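Local coordinates for pullulanase (Bacillus acidopullulyticus, PDB 2WAN), which probably hydrolyses the alpha-1,6-glucosidic linkages of pullulan and the branch points of related starch polysaccharides, as a debranching pullulanase, at residues V431-Y436 with I483-L488; E437-D442 with Q487-E492. One frame throughout, in Å; residues are numbered along the deposited sequence.

Contact 1: residues V431-Y436 with I483-L488; sequences VDEVIY and ITTVQL
Tyr436 and Val486, like Ile435 and Thr485, pair across the first two strands of the parallel catalytic barrel, at the N-terminal end of the strands. Two backbone bonds fix the register. Tyr436 N gives its hydrogen to Thr485 O at 2.9 Å, nearly along the C=O axis (166°). Gln487 N reaches Tyr436 O, also at 2.9 Å, but from above the carbonyl plane, 48° out of it. Before the strands begin, a threonine side chain continues the pairing. Thr484 OG1, set between its own N and carbonyl carbon (chi1 69°), accepts from Val434 N at 2.8 Å. Thr484 N returns a bond to Val434 O at 3.0 Å, in the carbonyl plane on a lone pair, while Thr485 N adds a weak one to the same oxygen.

In this (beta/alpha)8 barrel, side chains alternate between the interior and the helix layer. Inward, Ile435 CG2 lies 3.7 Å from Gln487 CB, and the Gln487 amide oxygen continues to Tyr649. The Glu433 side chain ends beside Thr485, on the side of Ile435 and Asn549; its carboxylate oxygens lie at poor angles for a bond to Thr485 OG1, and OE1 is weakly bound by Asn549. Thr485 OG1 is hydrogen-bonded to Thr484 OG1 at 2.8 Å. Outward, Ile483 crosses Tyr436 near the root of its ring, with Ile483 CG1 3.8 Å from Tyr436 CB. Leu478 and Leu481 of helix 474-481 pack on the same tyrosine, whose hydroxyl is bonded to Glu781.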
loop_
_atom_site.group_PDB
_atom_site.type_symbol
_atom_site.label_atom_id
_atom_site.label_comp_id
_atom_site.label_asym_id
_atom_site.label_seq_id
_atom_site.Cartn_x
_atom_site.Cartn_y
_atom_site.Cartn_z
ATOM N N VAL A 431 -9.110 15.163 6.892
ATOM C CA VAL A 431 -10.140 14.973 7.940
ATOM C C VAL A 431 -11.510 15.545 7.561
ATOM O O VAL A 431 -12.499 15.294 8.260
ATOM C CB VAL A 431 -9.728 15.528 9.341
ATOM C CG1 VAL A 431 -8.441 14.838 9.850
ATOM C CG2 VAL A 431 -9.584 17.053 9.362
ATOM N N ASP A 432 -11.558 16.292 6.454
ATOM C CA ASP A 432 -12.785 16.866 5.928
ATOM C C ASP A 432 -13.523 15.921 4.974
ATOM O O ASP A 432 -14.598 16.280 4.466
ATOM C CB ASP A 432 -12.494 18.190 5.199
ATOM C CG ASP A 432 -11.915 19.251 6.138
ATOM O OD1 ASP A 432 -12.278 19.250 7.331
ATOM O OD2 ASP A 432 -11.091 20.056 5.681
ATOM N N GLU A 433 -12.962 14.741 4.726
ATOM C CA GLU A 433 -13.645 13.760 3.859
ATOM C C GLU A 433 -14.441 12.757 4.685
ATOM O O GLU A 433 -14.055 12.429 5.793
ATOM C CB GLU A 433 -12.645 13.010 2.966
ATOM C CG GLU A 433 -11.936 13.939 1.969
ATOM C CD GLU A 433 -11.401 13.249 0.740
ATOM O OE1 GLU A 433 -11.193 12.015 0.767
ATOM O OE2 GLU A 433 -11.189 13.959 -0.279
ATOM N N VAL A 434 -15.580 12.324 4.143
ATOM C CA VAL A 434 -16.289 11.135 4.651
ATOM C C VAL A 434 -16.358 10.177 3.469
ATOM O O VAL A 434 -17.106 10.404 2.499
ATOM C CB VAL A 434 -17.699 11.448 5.181
ATOM C CG1 VAL A 434 -18.261 10.186 5.861
ATOM C CG2 VAL A 434 -17.641 12.575 6.203
ATOM N N ILE A 435 -15.557 9.118 3.565
ATOM C CA ILE A 435 -15.237 8.274 2.420
ATOM C C ILE A 435 -16.198 7.072 2.369
ATOM O O ILE A 435 -16.398 6.387 3.361
ATOM C CB ILE A 435 -13.754 7.821 2.474
ATOM C CG1 ILE A 435 -12.827 9.047 2.421
ATOM C CG2 ILE A 435 -13.436 6.890 1.304
ATOM C CD1 ILE A 435 -11.338 8.726 2.700
ATOM N N TYR A 436 -16.762 6.816 1.192
ATOM C CA TYR A 436 -17.767 5.773 0.996
ATOM C C TYR A 436 -17.252 4.787 -0.050
ATOM O O TYR A 436 -17.158 5.124 -1.233
ATOM C CB TYR A 436 -19.049 6.460 0.523
ATOM C CG TYR A 436 -20.296 5.618 0.312
ATOM C CD1 TYR A 436 -20.586 5.079 -0.937
ATOM C CD2 TYR A 436 -21.223 5.445 1.343
ATOM C CE1 TYR A 436 -21.759 4.347 -1.162
ATOM C CE2 TYR A 436 -22.408 4.715 1.138
ATOM C CZ TYR A 436 -22.676 4.190 -0.113
ATOM O OH TYR A 436 -23.853 3.498 -0.318
ATOM N N ILE A 483 -22.197 11.794 2.286
ATOM C CA ILE A 483 -20.776 11.453 2.119
ATOM C C ILE A 483 -20.107 12.415 1.140
ATOM O O ILE A 483 -20.769 12.992 0.276
ATOM C CB ILE A 483 -20.533 9.950 1.739
ATOM C CG1 ILE A 483 -21.205 9.565 0.394
ATOM C CG2 ILE A 483 -21.066 9.023 2.893
ATOM C CD1 ILE A 483 -20.336 9.864 -0.880
ATOM N N THR A 484 -18.809 12.633 1.315
ATOM C CA THR A 484 -18.107 13.638 0.516
ATOM C C THR A 484 -17.325 13.042 -0.652
ATOM O O THR A 484 -16.968 13.762 -1.585
ATOM C CB THR A 484 -17.077 14.438 1.349
ATOM O OG1 THR A 484 -15.991 13.580 1.725
ATOM C CG2 THR A 484 -17.720 15.031 2.608
ATOM N N THR A 485 -17.008 11.751 -0.568
ATOM C CA THR A 485 -16.017 11.159 -1.450
ATOM C C THR A 485 -16.353 9.689 -1.647
ATOM O O THR A 485 -16.586 8.967 -0.671
ATOM C CB THR A 485 -14.573 11.279 -0.857
ATOM O OG1 THR A 485 -14.366 12.603 -0.348
ATOM C CG2 THR A 485 -13.514 10.983 -1.907
ATOM N N VAL A 486 -16.417 9.265 -2.913
ATOM C CA VAL A 486 -16.595 7.838 -3.237
ATOM C C VAL A 486 -15.221 7.226 -3.482
ATOM O O VAL A 486 -14.448 7.732 -4.299
ATOM C CB VAL A 486 -17.514 7.642 -4.477
ATOM C CG1 VAL A 486 -17.526 6.175 -4.923
ATOM C CG2 VAL A 486 -18.928 8.069 -4.147
ATOM N N GLN A 487 -14.911 6.139 -2.773
ATOM C CA GLN A 487 -13.720 5.369 -3.090
ATOM C C GLN A 487 -14.143 4.186 -3.949
ATOM O O GLN A 487 -14.859 3.300 -3.482
ATOM C CB GLN A 487 -13.005 4.893 -1.822
ATOM C CG GLN A 487 -11.784 3.954 -2.069
ATOM C CD GLN A 487 -11.246 3.399 -0.765
ATOM O OE1 GLN A 487 -10.866 4.153 0.127
ATOM N NE2 GLN A 487 -11.253 2.078 -0.629
ATOM N N LEU A 488 -13.715 4.186 -5.213
ATOM C CA LEU A 488 -14.091 3.103 -6.132
ATOM C C LEU A 488 -13.160 1.912 -5.996
ATOM O O LEU A 488 -11.938 2.090 -6.019
ATOM C CB LEU A 488 -14.028 3.596 -7.589
ATOM C CG LEU A 488 -14.987 4.703 -8.019
ATOM C CD1 LEU A 488 -14.624 5.119 -9.446
ATOM C CD2 LEU A 488 -16.426 4.230 -7.932
#

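Contact 2: residues E437-D442 with Q487-E492; sequences EAHVRD and QLQPVE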
loop_
_atom_site.group_PDB
_atom_site.type_symbol
_atom_site.label_atom_id
_atom_site.label_comp_id
_atom_site.label_asym_id
_atom_site.label_seq_id
_atom_site.Cartn_x
_atom_site.Cartn_y
_atom_site.Cartn_z
ATOM N N GLU A 437 -16.894 3.580 0.387
ATOM C CA GLU A 437 -16.322 2.568 -0.526
ATOM C C GLU A 437 -17.401 1.879 -1.367
ATOM O O GLU A 437 -18.400 1.393 -0.831
ATOM C CB GLU A 437 -15.538 1.508 0.257
ATOM C CG GLU A 437 -14.786 0.500 -0.648
ATOM C CD GLU A 437 -14.037 -0.564 0.178
ATOM O OE1 GLU A 437 -14.563 -1.019 1.219
ATOM O OE2 GLU A 437 -12.939 -0.962 -0.230
ATOM N N ALA A 438 -17.215 1.836 -2.683
ATOM C CA ALA A 438 -18.204 1.199 -3.564
ATOM C C ALA A 438 -17.538 0.525 -4.762
ATOM O O ALA A 438 -16.599 1.063 -5.339
ATOM C CB ALA A 438 -19.234 2.246 -4.060
ATOM N N HIS A 439 -18.042 -0.654 -5.122
ATOM C CA HIS A 439 -17.665 -1.362 -6.355
ATOM C C HIS A 439 -18.615 -0.955 -7.481
ATOM O O HIS A 439 -19.826 -0.878 -7.260
ATOM C CB HIS A 439 -17.770 -2.860 -6.047
ATOM C CG HIS A 439 -17.288 -3.769 -7.135
ATOM N ND1 HIS A 439 -18.060 -4.094 -8.239
ATOM C CD2 HIS A 439 -16.148 -4.486 -7.248
ATOM C CE1 HIS A 439 -17.392 -4.945 -8.998
ATOM N NE2 HIS A 439 -16.236 -5.207 -8.416
ATOM N N VAL A 440 -18.081 -0.663 -8.672
ATOM C CA VAL A 440 -18.935 -0.172 -9.777
ATOM C C VAL A 440 -20.071 -1.141 -10.137
ATOM O O VAL A 440 -21.202 -0.692 -10.429
ATOM C CB VAL A 440 -18.089 0.166 -11.035
ATOM C CG1 VAL A 440 -18.979 0.584 -12.206
ATOM C CG2 VAL A 440 -17.082 1.311 -10.711
ATOM N N ARG A 441 -19.797 -2.451 -10.143
ATOM C CA ARG A 441 -20.867 -3.393 -10.454
ATOM C C ARG A 441 -21.880 -3.453 -9.291
ATOM O O ARG A 441 -23.092 -3.297 -9.505
ATOM C CB ARG A 441 -20.319 -4.778 -10.754
ATOM C CG ARG A 441 -21.408 -5.748 -11.217
ATOM C CD ARG A 441 -20.845 -7.102 -11.648
ATOM N NE ARG A 441 -21.929 -8.032 -12.000
ATOM C CZ ARG A 441 -22.517 -8.113 -13.198
ATOM N NH1 ARG A 441 -22.136 -7.325 -14.215
ATOM N NH2 ARG A 441 -23.503 -8.998 -13.389
ATOM N N ASP A 442 -21.389 -3.617 -8.061
ATOM C CA ASP A 442 -22.311 -3.767 -6.905
ATOM C C ASP A 442 -23.307 -2.626 -6.817
ATOM O O ASP A 442 -24.482 -2.821 -6.464
ATOM C CB ASP A 442 -21.578 -3.748 -5.560
ATOM C CG ASP A 442 -20.598 -4.871 -5.375
ATOM O OD1 ASP A 442 -20.481 -5.763 -6.228
ATOM O OD2 ASP A 442 -19.922 -4.849 -4.322
ATOM N N GLN A 487 -14.911 6.139 -2.773
ATOM C CA GLN A 487 -13.720 5.369 -3.090
ATOM C C GLN A 487 -14.143 4.186 -3.949
ATOM O O GLN A 487 -14.859 3.300 -3.482
ATOM C CB GLN A 487 -13.005 4.893 -1.822
ATOM C CG GLN A 487 -11.784 3.954 -2.069
ATOM C CD GLN A 487 -11.246 3.399 -0.765
ATOM O OE1 GLN A 487 -10.866 4.153 0.127
ATOM N NE2 GLN A 487 -11.253 2.078 -0.629
ATOM N N LEU A 488 -13.715 4.186 -5.213
ATOM C CA LEU A 488 -14.091 3.103 -6.132
ATOM C C LEU A 488 -13.160 1.912 -5.996
ATOM O O LEU A 488 -11.938 2.090 -6.019
ATOM C CB LEU A 488 -14.028 3.596 -7.589
ATOM C CG LEU A 488 -14.987 4.703 -8.019
ATOM C CD1 LEU A 488 -14.624 5.119 -9.446
ATOM C CD2 LEU A 488 -16.426 4.230 -7.932
ATOM N N GLN A 489 -13.720 0.702 -5.879
ATOM C CA GLN A 489 -12.901 -0.522 -5.968
ATOM C C GLN A 489 -12.248 -0.533 -7.363
ATOM O O GLN A 489 -12.664 0.226 -8.244
ATOM C CB GLN A 489 -13.722 -1.777 -5.673
ATOM C CG GLN A 489 -14.051 -1.914 -4.188
ATOM C CD GLN A 489 -14.468 -3.332 -3.824
ATOM O OE1 GLN A 489 -15.644 -3.599 -3.643
ATOM N NE2 GLN A 489 -13.498 -4.246 -3.744
ATOM N N PRO A 490 -11.186 -1.325 -7.558
ATOM C CA PRO A 490 -10.314 -1.117 -8.737
ATOM C C PRO A 490 -10.988 -0.942 -10.105
ATOM O O PRO A 490 -11.733 -1.821 -10.580
ATOM C CB PRO A 490 -9.423 -2.347 -8.709
ATOM C CG PRO A 490 -9.207 -2.526 -7.211
ATOM C CD PRO A 490 -10.603 -2.312 -6.622
ATOM N N VAL A 491 -10.717 0.205 -10.714
ATOM C CA VAL A 491 -11.136 0.467 -12.106
ATOM C C VAL A 491 -9.954 0.517 -13.100
ATOM O O VAL A 491 -10.152 0.796 -14.279
ATOM C CB VAL A 491 -12.034 1.722 -12.227
ATOM C CG1 VAL A 491 -13.309 1.572 -11.357
ATOM C CG2 VAL A 491 -11.249 3.022 -11.896
ATOM N N GLU A 492 -8.727 0.282 -12.634
ATOM C CA GLU A 492 -7.616 0.052 -13.581
ATOM C C GLU A 492 -7.729 -1.380 -14.093
ATOM O O GLU A 492 -7.870 -2.324 -13.300
ATOM C CB GLU A 492 -6.254 0.278 -12.935
ATOM C CG GLU A 492 -6.054 1.721 -12.487
ATOM C CD GLU A 492 -4.752 1.970 -11.755
ATOM O OE1 GLU A 492 -4.092 0.999 -11.306
ATOM O OE2 GLU A 492 -4.408 3.171 -11.610
HETATM O O HOH W 1 -11.910 0.151 -2.478
HETATM O O HOH W 2 -10.630 -0.104 1.333
HETATM O O HOH W 3 -15.192 -1.050 -8.791
HETATM O O HOH W 4 -17.568 -5.697 -3.361
#
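The Gln489 carboxamide meets the His439 imidazole at its edge, the two planes 74° apart, with Gln489 OE1 3.3 Å from His439 CB. One face of the ring carries a water oxygen, offset toward the rim; the ring of Tyr505 also meets the imidazole, at a small interplanar angle. In the ring plane, Arg441 CA lies at the edge along with Gln489 CD. His439 is an N-cap: its ND1 receives weak bonds from Arg441 N (3.1 Å) and Asp442 N (3.4 Å), while NE2 is bonded to Asn506 O. The water over the ring accepts from Val440 N and donates weakly to Gln489 O; another donates to both Gln489 OE1 and Asp442 OD2.

The Glu437 carboxylate runs alongside the Gln487 amide, turned 79° from it. Two waters span the pair, each donating to Glu437 OE2 and accepting from Gln487 NE2; Glu437 OE1 is held by His735 N. In the backbone, parallel bridges pair Glu437 with Gln487 and Ala438 with Leu488: Ala438 N bonds Gln487 O at 2.9 Å, and Gln489 N bonds Ala438 O at 3.0 Å. Val440 CG2 touches Val491 CG1 at 3.8 Å and also packs on Leu488 CD2. Strands 435-438 and 485-488 end here, at the barrel's C-terminal rim, where alpha-amylase-family enzymes carry the active site.

Both contacts join strand 435-438 to strand 485-488, and they overlap at Gln487 and Leu488; their centres lie 13 Å apart. Both are buried, so the difference is one of height along the barrel rather than of core against surface. Contact 1 covers the entry end and the first part of the strands, buries 494 Å², and combines backbone bonds with threonine hydroxyls and apolar packing against the helix layer. Contact 2, at 410 Å², follows the same strand pair to its exit, where a histidine caps a helix that starts as the first strand ends. Five direct hydrogen bonds, one of them weak, cross contact 1; two cross contact 2, where four waters add bridges, one with a weak arm.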